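Local coordinates for conserved hypothetical protein (Streptococcus pneumoniae, PDB 4QDY) that is of unknown function but belongs to the YbbR-like family and carries two YbbR domains, at residues 73-78 against 93-98; 16-21 against 59-64. One frame throughout, in Å; residues are numbered along the deposited sequence.

How the interactions relate
Both contacts lie in the first YbbR-like domain, their centres about 11 Å apart in one mixed sheet. Interaction 2 comes first along the chain, pairing strand 9-21 with strand 60-64; interaction 1 follows with the hairpin of strands 71-80 and 87-113. Strands 60-64 and 71-80 are sheet neighbours and join the two: S78 O is 2.8 Å from T62 N, a probable hydrogen bond. L77 is shared between them, packing on V61 through CB and on I18 through CD2. The strands are ordered 9-21, 60-64, 71-80, 87-113, and strand 35-42 pairs with both the first and the last of them. The second subunit touches both contacts, so this region also contributes to the dimer.

Interaction 1: residues 73-78 against 93-98; sequences IEVPLS and QKITVK
I73 and V97 open an antiparallel ladder in which residues 73-78 run against residues 93-98, the two short strands lying 147° apart in direction. I73 and V97 form a hydrogen-bonded pair: I73 N donates to V97 O at 2.9 Å, and V97 N returns a bond to I73 O at 2.8 Å. V75 and I95 repeat the same two-way exchange. L77 N then bonds to Q93 O over 2.9 Å, carrying the register past the last bridge. E74 with T96 and P76 with K94 occupy the non-hydrogen-bonded positions between, where the absent N-H of P76 costs this pairing nothing.

Apolar contact concentrates on the face bearing I73, V75, I95 and V97. I95 CG1 sits between its backbone N and carbonyl carbon (chi1 63°), which places it against both V75 and L77. V75 CG2 touches it at 3.9 Å, the two side chains crossing obliquely. L77 comes across I95 at about a right angle, its CD2 lying 3.8 Å from I95 CG1, while CD1 and CD2 both also meet I95 CG2.

The face bearing E74, T96, P76 and K94 is more polar. K94 CG rests 3.8 Å from P76 CA, and the lysine continues extended. Its NZ remains 4.5 Å from E74 OE2, too far for a salt bridge, so any attraction is probably modest; D188 of the second subunit brings a like charge near E74 OE2.

The second subunit meets this polar face, its F187 packing on K94 and its P169 on T96. On the apolar face, I95 leans on I18 and I20 of strand 9-21, L65 lies against V75 and V97, and L77 reaches A63. Strand 60-64 continues the sheet beyond strand 71-80, bonded through the backbones of S78 and T62, while strand 35-42 pairs antiparallel with strand 87-113.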
loop_
_atom_site.group_PDB
_atom_site.type_symbol
_atom_site.label_atom_id
_atom_site.label_comp_id
_atom_site.label_asym_id
_atom_site.label_seq_id
_atom_site.Cartn_x
_atom_site.Cartn_y
_atom_site.Cartn_z
ATOM N N ILE A 73 -0.341 3.635 14.405
ATOM C CA ILE A 73 0.259 2.604 15.272
ATOM C C ILE A 73 1.205 1.695 14.446
ATOM O O ILE A 73 1.019 1.561 13.234
ATOM C CB ILE A 73 -0.868 1.761 15.976
ATOM C CG1 ILE A 73 -0.310 0.858 17.116
ATOM C CG2 ILE A 73 -1.755 0.983 14.968
ATOM C CD1 ILE A 73 -1.339 0.036 17.940
ATOM N N GLU A 74 2.212 1.077 15.102
ATOM C CA GLU A 74 3.094 0.116 14.435
ATOM C C GLU A 74 2.771 -1.273 14.993
ATOM O O GLU A 74 2.661 -1.443 16.212
ATOM C CB GLU A 74 4.595 0.458 14.536
ATOM C CG GLU A 74 5.210 0.498 15.926
ATOM C CD GLU A 74 6.727 0.566 15.952
ATOM O OE1 GLU A 74 7.354 0.508 14.868
ATOM O OE2 GLU A 74 7.292 0.628 17.066
ATOM N N VAL A 75 2.552 -2.248 14.094
ATOM C CA VAL A 75 2.150 -3.603 14.478
ATOM C C VAL A 75 3.201 -4.641 14.021
ATOM O O VAL A 75 3.735 -4.531 12.913
ATOM C CB VAL A 75 0.742 -3.980 13.936
ATOM C CG1 VAL A 75 -0.351 -3.236 14.696
ATOM C CG2 VAL A 75 0.616 -3.758 12.425
ATOM N N PRO A 76 3.495 -5.664 14.864
ATOM C CA PRO A 76 4.479 -6.682 14.464
ATOM C C PRO A 76 3.893 -7.670 13.466
ATOM O O PRO A 76 2.744 -8.087 13.610
ATOM C CB PRO A 76 4.839 -7.382 15.785
ATOM C CG PRO A 76 4.108 -6.634 16.869
ATOM C CD PRO A 76 2.964 -5.948 16.211
ATOM N N LEU A 77 4.684 -8.034 12.451
ATOM C CA LEU A 77 4.267 -8.991 11.429
ATOM C C LEU A 77 4.510 -10.424 11.909
ATOM O O LEU A 77 5.501 -10.678 12.600
ATOM C CB LEU A 77 5.001 -8.744 10.095
ATOM C CG LEU A 77 4.854 -7.372 9.419
ATOM C CD1 LEU A 77 5.625 -7.337 8.119
ATOM C CD2 LEU A 77 3.402 -7.030 9.135
ATOM N N SER A 78 3.614 -11.357 11.544
ATOM C CA SER A 78 3.739 -12.765 11.929
ATOM C C SER A 78 3.912 -13.666 10.714
ATOM O O SER A 78 3.257 -13.452 9.695
ATOM C CB SER A 78 2.516 -13.219 12.723
ATOM O OG SER A 78 2.380 -12.481 13.926
ATOM N N GLN A 93 10.253 -6.048 10.052
ATOM C CA GLN A 93 9.587 -6.909 11.039
ATOM C C GLN A 93 8.257 -6.302 11.492
ATOM O O GLN A 93 7.345 -7.044 11.863
ATOM C CB GLN A 93 10.474 -7.172 12.272
ATOM C CG GLN A 93 11.781 -7.944 12.027
ATOM C CD GLN A 93 12.939 -7.122 11.498
ATOM O OE1 GLN A 93 12.819 -6.317 10.567
ATOM N NE2 GLN A 93 14.119 -7.362 12.047
ATOM N N LYS A 94 8.157 -4.957 11.484
ATOM C CA LYS A 94 6.962 -4.208 11.882
ATOM C C LYS A 94 6.557 -3.213 10.791
ATOM O O LYS A 94 7.423 -2.684 10.089
ATOM C CB LYS A 94 7.187 -3.462 13.213
ATOM C CG LYS A 94 7.493 -4.356 14.408
ATOM C CD LYS A 94 7.714 -3.553 15.686
ATOM C CE LYS A 94 7.997 -4.454 16.866
ATOM N NZ LYS A 94 8.184 -3.686 18.124
ATOM N N ILE A 95 5.244 -2.954 10.653
ATOM C CA ILE A 95 4.723 -1.992 9.672
ATOM C C ILE A 95 3.963 -0.886 10.420
ATOM O O ILE A 95 3.368 -1.151 11.464
ATOM C CB ILE A 95 3.838 -2.642 8.559
ATOM C CG1 ILE A 95 2.543 -3.301 9.122
ATOM C CG2 ILE A 95 4.667 -3.614 7.696
ATOM C CD1 ILE A 95 1.478 -3.723 8.083
ATOM N N THR A 96 3.992 0.346 9.886
ATOM C CA THR A 96 3.301 1.503 10.470
ATOM C C THR A 96 1.972 1.683 9.740
ATOM O O THR A 96 1.958 1.859 8.522
ATOM C CB THR A 96 4.188 2.755 10.399
ATOM O OG1 THR A 96 5.442 2.470 11.023
ATOM C CG2 THR A 96 3.536 3.982 11.049
ATOM N N VAL A 97 0.856 1.622 10.483
ATOM C CA VAL A 97 -0.480 1.729 9.899
ATOM C C VAL A 97 -1.237 2.923 10.509
ATOM O O VAL A 97 -1.263 3.078 11.733
ATOM C CB VAL A 97 -1.282 0.408 10.096
ATOM C CG1 VAL A 97 -2.643 0.479 9.416
ATOM C CG2 VAL A 97 -0.508 -0.803 9.581
ATOM N N LYS A 98 -1.864 3.744 9.639
ATOM C CA LYS A 98 -2.726 4.869 10.011
ATOM C C LYS A 98 -4.174 4.392 9.916
ATOM O O LYS A 98 -4.730 4.318 8.815
ATOM C CB LYS A 98 -2.457 6.110 9.133
ATOM C CG LYS A 98 -3.343 7.316 9.464
ATOM C CD LYS A 98 -3.185 8.446 8.458
ATOM C CE LYS A 98 -4.136 9.585 8.738
ATOM N NZ LYS A 98 -4.010 10.668 7.728
#

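Interaction 2: residues 16-21 against 59-64; sequences VPIDIR and FKVTAD
A parallel strand pair within the mixed sheet of the YbbR-like domain sets D19, I20 and R21 beside T62, A63 and D64, with the segment directions 33° apart. Strand 35-42 and helix 45-52 lie in the connection between the two strands, and strand 35-42 pairs with the other edge of strand 9-21. Backbone bonds zigzag across: D19 N donates to V61 O at 2.8 Å, A63 N to D19 O at 3.1 Å, and R21 N to A63 O at 2.8 Å. D19 thus serves as donor and acceptor. At the edge of strand 9-21 turned away from strand 60-64, I20 N donates to E35 OE2 of the second subunit.

On the apolar face, A63 CB lies 4.1 Å from I20 CG1, and I18 CG2 also touches it. V16 CG1, anti to the backbone N (chi1 -174°), approaches V61 CG1 to 3.7 Å. V16 and F59 meet tip to tip, CG1 against ring atom CE1.

R21 and D64 lie side by side at the end of the pair, their guanidinium and carboxylate planes 68° apart. D64 OD1 is hydrogen-bonded to T66 OG1 and stays 4.5 Å from R21 NE, beyond a salt bridge; R21 CD is nearer, at 3.9 Å from D64 OD1.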
loop_
_atom_site.group_PDB
_atom_site.type_symbol
_atom_site.label_atom_id
_atom_site.label_comp_id
_atom_site.label_asym_id
_atom_site.label_seq_id
_atom_site.Cartn_x
_atom_site.Cartn_y
_atom_site.Cartn_z
ATOM N N VAL A 16 6.600 -10.219 -1.123
ATOM C CA VAL A 16 5.758 -11.028 -0.234
ATOM C C VAL A 16 4.612 -10.132 0.281
ATOM O O VAL A 16 4.872 -9.198 1.043
ATOM C CB VAL A 16 6.553 -11.693 0.927
ATOM C CG1 VAL A 16 5.660 -12.625 1.737
ATOM C CG2 VAL A 16 7.760 -12.457 0.401
ATOM N N PRO A 17 3.347 -10.375 -0.136
ATOM C CA PRO A 17 2.250 -9.510 0.335
ATOM C C PRO A 17 1.852 -9.819 1.781
ATOM O O PRO A 17 1.929 -10.971 2.208
ATOM C CB PRO A 17 1.107 -9.825 -0.633
ATOM C CG PRO A 17 1.376 -11.202 -1.114
ATOM C CD PRO A 17 2.861 -11.427 -1.054
ATOM N N ILE A 18 1.418 -8.784 2.522
ATOM C CA ILE A 18 1.009 -8.880 3.929
ATOM C C ILE A 18 -0.503 -9.118 4.013
ATOM O O ILE A 18 -1.274 -8.382 3.390
ATOM C CB ILE A 18 1.416 -7.602 4.725
ATOM C CG1 ILE A 18 2.862 -7.145 4.410
ATOM C CG2 ILE A 18 1.185 -7.798 6.234
ATOM C CD1 ILE A 18 3.198 -5.721 4.861
ATOM N N ASP A 19 -0.924 -10.123 4.801
ATOM C CA ASP A 19 -2.341 -10.414 4.990
ATOM C C ASP A 19 -2.787 -9.702 6.269
ATOM O O ASP A 19 -2.634 -10.222 7.374
ATOM C CB ASP A 19 -2.601 -11.935 5.018
ATOM C CG ASP A 19 -4.057 -12.342 4.839
ATOM O OD1 ASP A 19 -4.928 -11.778 5.542
ATOM O OD2 ASP A 19 -4.318 -13.269 4.042
ATOM N N ILE A 20 -3.292 -8.477 6.107
ATOM C CA ILE A 20 -3.718 -7.616 7.206
ATOM C C ILE A 20 -5.183 -7.885 7.550
ATOM O O ILE A 20 -6.058 -7.720 6.700
ATOM C CB ILE A 20 -3.494 -6.121 6.844
ATOM C CG1 ILE A 20 -2.003 -5.854 6.527
ATOM C CG2 ILE A 20 -3.999 -5.210 7.969
ATOM C CD1 ILE A 20 -1.673 -4.504 6.004
ATOM N N ARG A 21 -5.439 -8.270 8.813
ATOM C CA ARG A 21 -6.779 -8.517 9.337
ATOM C C ARG A 21 -7.277 -7.250 10.040
ATOM O O ARG A 21 -6.616 -6.749 10.958
ATOM C CB ARG A 21 -6.803 -9.739 10.280
ATOM C CG ARG A 21 -8.181 -10.020 10.881
ATOM C CD ARG A 21 -8.202 -11.247 11.771
ATOM N NE ARG A 21 -9.497 -11.401 12.440
ATOM C CZ ARG A 21 -10.536 -12.064 11.939
ATOM N NH1 ARG A 21 -10.450 -12.651 10.751
ATOM N NH2 ARG A 21 -11.672 -12.141 12.621
ATOM N N PHE A 59 4.087 -20.578 3.405
ATOM C CA PHE A 59 4.134 -19.547 4.444
ATOM C C PHE A 59 3.349 -18.305 4.008
ATOM O O PHE A 59 3.149 -18.071 2.816
ATOM C CB PHE A 59 5.584 -19.152 4.824
ATOM C CG PHE A 59 6.303 -18.146 3.950
ATOM C CD1 PHE A 59 6.176 -16.780 4.184
ATOM C CD2 PHE A 59 7.170 -18.563 2.950
ATOM C CE1 PHE A 59 6.843 -15.851 3.382
ATOM C CE2 PHE A 59 7.858 -17.632 2.164
ATOM C CZ PHE A 59 7.686 -16.283 2.383
ATOM N N LYS A 60 2.944 -17.497 4.997
ATOM C CA LYS A 60 2.210 -16.251 4.806
ATOM C C LYS A 60 2.603 -15.243 5.879
ATOM O O LYS A 60 2.801 -15.627 7.035
ATOM C CB LYS A 60 0.695 -16.512 4.834
ATOM N N VAL A 61 2.742 -13.962 5.501
ATOM C CA VAL A 61 3.072 -12.916 6.466
ATOM C C VAL A 61 1.746 -12.198 6.790
ATOM O O VAL A 61 1.025 -11.774 5.884
ATOM C CB VAL A 61 4.219 -11.958 6.031
ATOM C CG1 VAL A 61 3.936 -11.269 4.703
ATOM C CG2 VAL A 61 4.540 -10.938 7.118
ATOM N N THR A 62 1.401 -12.145 8.086
ATOM C CA THR A 62 0.144 -11.557 8.547
ATOM C C THR A 62 0.368 -10.431 9.564
ATOM O O THR A 62 1.438 -10.316 10.159
ATOM C CB THR A 62 -0.768 -12.637 9.179
ATOM O OG1 THR A 62 -0.125 -13.215 10.316
ATOM C CG2 THR A 62 -1.176 -13.727 8.195
ATOM N N ALA A 63 -0.678 -9.611 9.748
ATOM C CA ALA A 63 -0.789 -8.496 10.690
ATOM C C ALA A 63 -2.228 -8.397 11.185
ATOM O O ALA A 63 -3.151 -8.607 10.397
ATOM C CB ALA A 63 -0.344 -7.196 10.033
ATOM N N ASP A 64 -2.426 -8.131 12.485
ATOM C CA ASP A 64 -3.766 -8.050 13.071
ATOM C C ASP A 64 -3.996 -6.651 13.653
ATOM O O ASP A 64 -3.201 -6.185 14.470
ATOM C CB ASP A 64 -3.941 -9.140 14.149
ATOM C CG ASP A 64 -5.343 -9.313 14.705
ATOM O OD1 ASP A 64 -6.294 -8.760 14.111
ATOM O OD2 ASP A 64 -5.498 -10.059 15.693
#